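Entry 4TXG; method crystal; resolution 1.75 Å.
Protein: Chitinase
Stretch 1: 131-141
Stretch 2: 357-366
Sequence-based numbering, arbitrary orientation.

Stretch 1 131-141: GVDVPYCAVYK
Stretch 2, residues 357-366: AAQDGRYYQI

Tyr 363 (chi1 t, -173°; chi2 75°) is the apolar centre of the contact, buried, its CA-to-CB bond pointing toward stretch 1, and covered there more than any other residue. Its CE1 lies 3.4 Å from Val 134 CG1 (Val 134 chi1 t), the methyl meeting the ring at its edge. Val 139, also t, sets CG2 3.7 Å from Tyr 363 CB; these methyls offer the aromatic side chain apolar surface away from water. Tyr 140 (m) turns its edge toward the face of Tyr 363, offset, with centroids 5.6 Å apart, planes at 73°, and CE2 of Tyr 140 3.7 Å from CE2 of Tyr 363. The Tyr 136 ring lies oblique to it, centroids 5.3 Å apart and planes at 45°; its CA-to-CB bond points away, but with chi1 -70° (m) and chi2 -63° the end of the ring comes nearer, CE1 of Tyr 136 lying 3.5 Å from Tyr 363 CE1.

Pro 135 (phi/psi -79/63, C-gamma endo) packs beside this cluster, its CD 3.6 Å from Ala 357 CB and its CG 3.8 Å from Arg 362 C. Helix 357-360 ends here: Gly 361 leaves helical angles at 65/28, and the extended Arg 362 and Tyr 363 lead into the strand at Gln 365. In stretch 1, residues 136-138 take helical phi/psi without the regular bonds; Tyr 136 N bonds Val 134 O (2.8 Å) and Tyr 140 N bonds Tyr 136 O (2.7 Å). CA atoms of Val 134 and Ala 358 lie 5.1 Å apart, those of Pro 135 and Tyr 363 5.7 Å. Farther out, Val 132 CG1 (chi1 t) meets Ala 358 CB at 3.6 Å.

At the polar edge, the amide of Gln 365 (m, t, chi3 -50°) donates from NE2 to the phenol oxygen, Tyr 140 OH, at 3.0 Å, nearly straight at 170°. A water O 3.2 Å from Tyr 363 OH, to which it donates, and 2.8 Å from Tyr 136 OH bridges the two hydroxyls.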

# COMPACT_ATOMS: atom_id res chain seq x y z
N GLY A 131 -24.29 3.28 -15.00
CA GLY A 131 -25.63 3.82 -14.88
C GLY A 131 -25.97 4.43 -13.53
O GLY A 131 -26.90 5.23 -13.43
N VAL A 132 -25.24 4.04 -12.49
CA VAL A 132 -25.50 4.54 -11.14
C VAL A 132 -25.00 5.98 -11.03
O VAL A 132 -23.87 6.28 -11.43
CB VAL A 132 -24.82 3.65 -10.07
CG1 VAL A 132 -24.95 4.27 -8.67
CG2 VAL A 132 -25.43 2.24 -10.10
N ASP A 133 -25.84 6.85 -10.50
CA ASP A 133 -25.48 8.26 -10.35
C ASP A 133 -24.57 8.46 -9.15
O ASP A 133 -24.98 8.99 -8.12
CB ASP A 133 -26.74 9.12 -10.23
CG ASP A 133 -26.44 10.60 -10.29
OD1 ASP A 133 -25.33 10.97 -10.76
OD2 ASP A 133 -27.31 11.40 -9.88
N VAL A 134 -23.33 8.01 -9.28
CA VAL A 134 -22.36 8.09 -8.20
C VAL A 134 -21.96 9.54 -7.99
O VAL A 134 -21.53 10.20 -8.93
CB VAL A 134 -21.13 7.24 -8.53
CG1 VAL A 134 -20.12 7.27 -7.39
CG2 VAL A 134 -21.56 5.81 -8.86
N PRO A 135 -22.10 10.04 -6.75
CA PRO A 135 -21.89 11.47 -6.46
C PRO A 135 -20.42 11.88 -6.36
O PRO A 135 -19.98 12.34 -5.31
CB PRO A 135 -22.60 11.65 -5.11
CG PRO A 135 -22.47 10.32 -4.45
CD PRO A 135 -22.59 9.30 -5.57
N TYR A 136 -19.67 11.75 -7.45
CA TYR A 136 -18.24 12.05 -7.42
C TYR A 136 -17.93 13.49 -7.03
O TYR A 136 -16.90 13.76 -6.43
CB TYR A 136 -17.60 11.78 -8.78
CG TYR A 136 -17.52 10.32 -9.13
CD1 TYR A 136 -16.75 9.44 -8.37
CD2 TYR A 136 -18.20 9.82 -10.23
CE1 TYR A 136 -16.68 8.09 -8.70
CE2 TYR A 136 -18.14 8.49 -10.55
CZ TYR A 136 -17.38 7.64 -9.80
OH TYR A 136 -17.32 6.31 -10.15
N CYS A 137 -18.81 14.42 -7.40
CA CYS A 137 -18.50 15.83 -7.21
C CYS A 137 -18.58 16.24 -5.75
O CYS A 137 -18.18 17.34 -5.39
CB CYS A 137 -19.42 16.69 -8.07
SG CYS A 137 -18.89 16.70 -9.81
N ALA A 138 -19.05 15.33 -4.90
CA ALA A 138 -19.04 15.56 -3.46
C ALA A 138 -17.62 15.50 -2.87
O ALA A 138 -17.35 16.10 -1.83
CB ALA A 138 -19.94 14.53 -2.75
N VAL A 139 -16.71 14.79 -3.55
CA VAL A 139 -15.37 14.54 -3.03
C VAL A 139 -14.30 14.93 -4.05
O VAL A 139 -13.16 15.25 -3.69
CB VAL A 139 -15.20 13.03 -2.65
CG1 VAL A 139 -13.75 12.63 -2.43
CG2 VAL A 139 -16.03 12.70 -1.40
N TYR A 140 -14.67 14.93 -5.33
CA TYR A 140 -13.71 15.21 -6.40
C TYR A 140 -14.04 16.47 -7.19
O TYR A 140 -15.19 16.91 -7.24
CB TYR A 140 -13.64 14.02 -7.37
CG TYR A 140 -13.16 12.76 -6.69
CD1 TYR A 140 -11.83 12.62 -6.30
CD2 TYR A 140 -14.03 11.70 -6.44
CE1 TYR A 140 -11.38 11.47 -5.68
CE2 TYR A 140 -13.58 10.53 -5.82
CZ TYR A 140 -12.26 10.43 -5.43
OH TYR A 140 -11.80 9.28 -4.81
N LYS A 141 -13.02 17.05 -7.79
CA LYS A 141 -13.16 18.22 -8.64
C LYS A 141 -13.49 17.78 -10.06
O LYS A 141 -13.37 16.60 -10.37
CB LYS A 141 -11.87 19.05 -8.65
CG LYS A 141 -11.33 19.32 -7.27
CD LYS A 141 -9.91 19.85 -7.33
CE LYS A 141 -9.32 19.93 -5.94
NZ LYS A 141 -7.94 20.49 -5.96
N ALA A 357 -23.78 5.16 -2.14
CA ALA A 357 -23.45 6.58 -2.32
C ALA A 357 -24.55 7.31 -3.08
O ALA A 357 -24.93 8.42 -2.73
CB ALA A 357 -22.11 6.71 -3.05
N ALA A 358 -25.07 6.67 -4.12
CA ALA A 358 -26.14 7.26 -4.90
C ALA A 358 -27.40 7.42 -4.06
O ALA A 358 -28.11 8.42 -4.17
CB ALA A 358 -26.43 6.41 -6.14
N GLN A 359 -27.67 6.44 -3.20
CA GLN A 359 -28.83 6.51 -2.32
C GLN A 359 -28.67 7.56 -1.23
O GLN A 359 -29.63 8.23 -0.86
CB GLN A 359 -29.10 5.15 -1.67
CG GLN A 359 -29.46 4.05 -2.65
CD GLN A 359 -29.15 2.66 -2.14
OE1 GLN A 359 -28.71 2.48 -1.00
NE2 GLN A 359 -29.37 1.65 -2.98
N ASP A 360 -27.45 7.71 -0.71
CA ASP A 360 -27.18 8.55 0.45
C ASP A 360 -26.82 9.99 0.09
O ASP A 360 -26.77 10.86 0.96
CB ASP A 360 -26.04 7.96 1.29
CG ASP A 360 -26.41 6.63 1.92
OD1 ASP A 360 -27.61 6.27 1.88
OD2 ASP A 360 -25.50 5.96 2.45
N GLY A 361 -26.54 10.22 -1.19
CA GLY A 361 -26.13 11.54 -1.65
C GLY A 361 -24.79 11.98 -1.09
O GLY A 361 -24.55 13.18 -0.92
N ARG A 362 -23.92 11.02 -0.77
CA ARG A 362 -22.57 11.33 -0.34
C ARG A 362 -21.66 10.20 -0.79
O ARG A 362 -22.10 9.07 -0.93
CB ARG A 362 -22.50 11.54 1.17
CG ARG A 362 -22.68 10.28 1.99
CD ARG A 362 -21.34 9.73 2.43
NE ARG A 362 -21.00 10.08 3.81
CZ ARG A 362 -19.76 10.29 4.22
NH1 ARG A 362 -19.52 10.59 5.50
NH2 ARG A 362 -18.76 10.19 3.35
N TYR A 363 -20.39 10.50 -1.03
CA TYR A 363 -19.52 9.52 -1.67
C TYR A 363 -18.77 8.64 -0.66
O TYR A 363 -18.38 9.11 0.41
CB TYR A 363 -18.52 10.26 -2.57
CG TYR A 363 -17.70 9.32 -3.40
CD1 TYR A 363 -18.25 8.68 -4.50
CD2 TYR A 363 -16.37 9.06 -3.08
CE1 TYR A 363 -17.50 7.82 -5.26
CE2 TYR A 363 -15.62 8.19 -3.83
CZ TYR A 363 -16.19 7.58 -4.93
OH TYR A 363 -15.47 6.71 -5.70
N TYR A 364 -18.58 7.37 -1.01
CA TYR A 364 -17.79 6.45 -0.19
C TYR A 364 -16.57 5.95 -0.95
O TYR A 364 -16.70 5.40 -2.05
CB TYR A 364 -18.63 5.25 0.28
CG TYR A 364 -19.85 5.63 1.08
CD1 TYR A 364 -19.73 6.15 2.37
CD2 TYR A 364 -21.13 5.47 0.56
CE1 TYR A 364 -20.84 6.50 3.11
CE2 TYR A 364 -22.26 5.83 1.29
CZ TYR A 364 -22.11 6.35 2.57
OH TYR A 364 -23.23 6.70 3.30
N GLN A 365 -15.39 6.14 -0.37
CA GLN A 365 -14.15 5.72 -1.02
C GLN A 365 -13.80 4.27 -0.70
O GLN A 365 -14.08 3.77 0.39
CB GLN A 365 -13.00 6.65 -0.60
CG GLN A 365 -13.04 8.04 -1.27
CD GLN A 365 -11.85 8.93 -0.89
OE1 GLN A 365 -11.55 9.08 0.29
NE2 GLN A 365 -11.19 9.51 -1.89
N ILE A 366 -13.19 3.59 -1.66
CA ILE A 366 -12.52 2.31 -1.38
C ILE A 366 -11.04 2.48 -1.61
O ILE A 366 -10.62 2.88 -2.70
CB ILE A 366 -13.02 1.17 -2.26
CG1 ILE A 366 -14.53 1.08 -2.20
CG2 ILE A 366 -12.37 -0.16 -1.83
CD1 ILE A 366 -15.07 -0.02 -3.04
O HOH W 1 -16.75 4.76 -7.83